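Local structure of DUF3120 domain-containing protein (Bordetella pertussis, 6RGN) at residues L78-V81 against K82-R86. The protein is probably a type III secretion effector whose N-terminal domain, the part here, targets it to membranes, probably by binding PIP2. Residues are numbered along the deposited sequence; the frame is centred on the assembly and turned at random. Where two conformers were deposited one is given.
Sequences LREV and KHDVR
D84 turns its CG back over the preceding turn of helix 76-90, 3.1 Å from E80 O, on a flank where a carboxylate, an imidazole and a second carboxylate (E80, H83 and D84) follow one another at i, i+3 and i+4. E80 is modelled in two conformations, and what its carboxylate touches is therefore doubtful. In one of them the chain leaves with CG anti to the backbone N (chi1 -165°) and then bends at chi2, which carries OE2 forward along the helix to 3.3 Å from D84 OD1, an approach of two acceptors with the carboxylate planes 54° apart. In that same conformer the E80 and H83 side chains run alongside each other.

The backbone supplies the hydrogen bonds, four successive i to i+4 links of a regular alpha-helix. They run from the amides of K82, H83, D84 and V85 to the carbonyls of L78, R79, E80 and V81; D84 N to E80 O, at 2.9 Å, is typical.

Side-chain carbons also come close to backbone carbonyls: K82 CG passes 3.4 Å from L78 O, and V85 CG2 rests 3.4 Å from V81 O. Aliphatic contacts are lighter. L78 CD1 lies 4.4 Å from K82 CG, and a bend at chi3 brings K82 CE to 4.2 Å from R79 CA, laying the lysine chain against the preceding turn.

Buried L78, V81, D84 and V85 line the side of the helix that packs on helix 96-112, meeting W109, L106, A105 and L102 respectively. L78 also reaches E116 and R120 of helix 114-120, while V81 and V85 share F62 of helix 61-65, and K82 and R86 touch V63 of that same short helix.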
ATOM      1  N   LEU A  78       8.005   6.107  -2.592  1.00 15.07           N
ATOM      2  CA  LEU A  78       7.405   5.594  -1.325  1.00 14.74           C
ATOM      3  C   LEU A  78       6.299   6.588  -0.932  1.00 16.05           C
ATOM      4  O   LEU A  78       5.260   6.110  -0.478  1.00 16.40           O
ATOM      5  CB  LEU A  78       8.451   5.490  -0.223  1.00 14.97           C
ATOM      6  CG  LEU A  78       7.921   4.935   1.092  1.00 14.61           C
ATOM      7  CD1 LEU A  78       7.038   3.737   0.874  1.00 13.24           C
ATOM      8  CD2 LEU A  78       9.031   4.578   2.089  1.00 15.35           C
ATOM      9  N   ARG A  79       6.488   7.896  -1.078  1.00 17.78           N
ATOM     10  CA  ARG A  79       5.436   8.896  -0.717  1.00 19.82           C
ATOM     11  C   ARG A  79       4.188   8.672  -1.590  1.00 18.78           C
ATOM     12  O   ARG A  79       3.099   8.723  -1.075  1.00 17.50           O
ATOM     13  CB  ARG A  79       5.889  10.333  -0.937  1.00 23.77           C
ATOM     14  CG  ARG A  79       6.909  10.811   0.080  1.00 27.27           C
ATOM     15  CD  ARG A  79       7.151  12.289  -0.202  1.00 32.21           C
ATOM     16  NE  ARG A  79       8.582  12.412  -0.342  1.00 36.61           N
ATOM     17  CZ  ARG A  79       9.231  12.929  -1.396  1.00 41.03           C
ATOM     18  NH1 ARG A  79      10.557  12.941  -1.365  1.00 43.89           N
ATOM     19  NH2 ARG A  79       8.596  13.414  -2.461  1.00 40.98           N
ATOM     20  N   GLU A  80       4.369   8.314  -2.861  1.00 18.83           N
ATOM     21  CA  GLU A  80       3.216   8.007  -3.749  0.50 18.61           C
ATOM     22  C   GLU A  80       2.520   6.729  -3.281  1.00 17.22           C
ATOM     23  O   GLU A  80       1.294   6.667  -3.341  1.00 16.98           O
ATOM     24  CB  GLU A  80       3.597   7.825  -5.216  0.50 19.17           C
ATOM     25  CG  GLU A  80       2.368   7.876  -6.125  0.50 19.85           C
ATOM     26  CD  GLU A  80       1.734   9.257  -6.096  0.50 22.15           C
ATOM     27  OE1 GLU A  80       2.507  10.224  -6.214  0.50 23.60           O
ATOM     28  OE2 GLU A  80       0.480   9.374  -5.892  0.50 22.39           O
ATOM     29  N   VAL A  81       3.264   5.716  -2.863  1.00 15.70           N
ATOM     30  CA  VAL A  81       2.636   4.504  -2.302  1.00 14.19           C
ATOM     31  C   VAL A  81       1.766   4.883  -1.107  1.00 14.87           C
ATOM     32  O   VAL A  81       0.626   4.346  -1.031  1.00 13.81           O
ATOM     33  CB  VAL A  81       3.661   3.443  -1.891  1.00 13.24           C
ATOM     34  CG1 VAL A  81       3.018   2.403  -1.016  1.00 12.46           C
ATOM     35  CG2 VAL A  81       4.311   2.851  -3.131  1.00 13.03           C
ATOM     36  N   LYS A  82       2.328   5.610  -0.144  1.00 15.24           N
ATOM     37  CA  LYS A  82       1.578   5.936   1.101  1.00 16.43           C
ATOM     38  C   LYS A  82       0.331   6.740   0.743  1.00 16.62           C
ATOM     39  O   LYS A  82      -0.786   6.407   1.245  1.00 16.44           O
ATOM     40  CB  LYS A  82       2.424   6.712   2.119  1.00 18.36           C
ATOM     41  CG  LYS A  82       3.690   5.981   2.534  1.00 19.02           C
ATOM     42  CD  LYS A  82       4.414   6.665   3.670  1.00 21.46           C
ATOM     43  CE  LYS A  82       4.928   8.029   3.313  1.00 24.28           C
ATOM     44  NZ  LYS A  82       5.586   8.681   4.475  1.00 26.91           N
ATOM     45  N   HIS A  83       0.493   7.680  -0.176  1.00 16.43           N
ATOM     46  CA  HIS A  83      -0.639   8.517  -0.605  1.00 17.30           C
ATOM     47  C   HIS A  83      -1.717   7.627  -1.242  1.00 16.26           C
ATOM     48  O   HIS A  83      -2.909   7.891  -1.041  1.00 16.72           O
ATOM     49  CB  HIS A  83      -0.171   9.621  -1.551  1.00 18.10           C
ATOM     50  CG  HIS A  83      -1.337  10.277  -2.186  1.00 18.84           C
ATOM     51  ND1 HIS A  83      -1.995  11.329  -1.622  1.00 20.96           N
ATOM     52  CD2 HIS A  83      -1.975   9.989  -3.340  1.00 18.69           C
ATOM     53  CE1 HIS A  83      -3.002  11.698  -2.407  1.00 21.73           C
ATOM     54  NE2 HIS A  83      -3.021  10.868  -3.460  1.00 20.34           N
ATOM     55  N   ASP A  84      -1.329   6.698  -2.091  1.00 15.47           N
ATOM     56  CA  ASP A  84      -2.303   5.798  -2.741  1.00 15.15           C
ATOM     57  C   ASP A  84      -3.028   4.880  -1.735  1.00 14.75           C
ATOM     58  O   ASP A  84      -4.216   4.563  -1.973  1.00 14.86           O
ATOM     59  CB  ASP A  84      -1.605   4.972  -3.795  1.00 14.73           C
ATOM     60  CG  ASP A  84      -1.200   5.777  -5.035  1.00 15.44           C
ATOM     61  OD1 ASP A  84      -1.579   6.947  -5.134  1.00 16.41           O
ATOM     62  OD2 ASP A  84      -0.517   5.180  -5.909  1.00 16.28           O
ATOM     63  N   VAL A  85      -2.341   4.359  -0.724  1.00 13.90           N
ATOM     64  CA  VAL A  85      -2.987   3.613   0.386  1.00 14.19           C
ATOM     65  C   VAL A  85      -4.106   4.499   0.968  1.00 15.60           C
ATOM     66  O   VAL A  85      -5.269   4.040   1.041  1.00 15.38           O
ATOM     67  CB  VAL A  85      -2.011   3.174   1.498  1.00 14.82           C
ATOM     68  CG1 VAL A  85      -2.814   2.592   2.650  1.00 15.50           C
ATOM     69  CG2 VAL A  85      -1.035   2.159   0.959  1.00 14.09           C
ATOM     70  N   ARG A  86      -3.784   5.734   1.325  1.00 16.51           N
ATOM     71  CA  ARG A  86      -4.757   6.661   1.978  1.00 18.49           C
ATOM     72  C   ARG A  86      -5.914   7.037   1.028  1.00 18.09           C
ATOM     73  O   ARG A  86      -7.075   7.242   1.492  1.00 18.46           O
ATOM     74  CB  ARG A  86      -4.112   7.978   2.395  1.00 21.14           C
ATOM     75  CG  ARG A  86      -2.911   7.907   3.332  1.00 22.98           C
ATOM     76  CD  ARG A  86      -3.051   6.846   4.352  1.00 24.69           C
ATOM     77  NE  ARG A  86      -2.398   7.120   5.635  1.00 27.66           N
ATOM     78  CZ  ARG A  86      -2.509   6.272   6.666  1.00 29.88           C
ATOM     79  NH1 ARG A  86      -1.898   6.598   7.812  1.00 31.75           N
ATOM     80  NH2 ARG A  86      -3.158   5.077   6.481  1.00 27.68           N
TER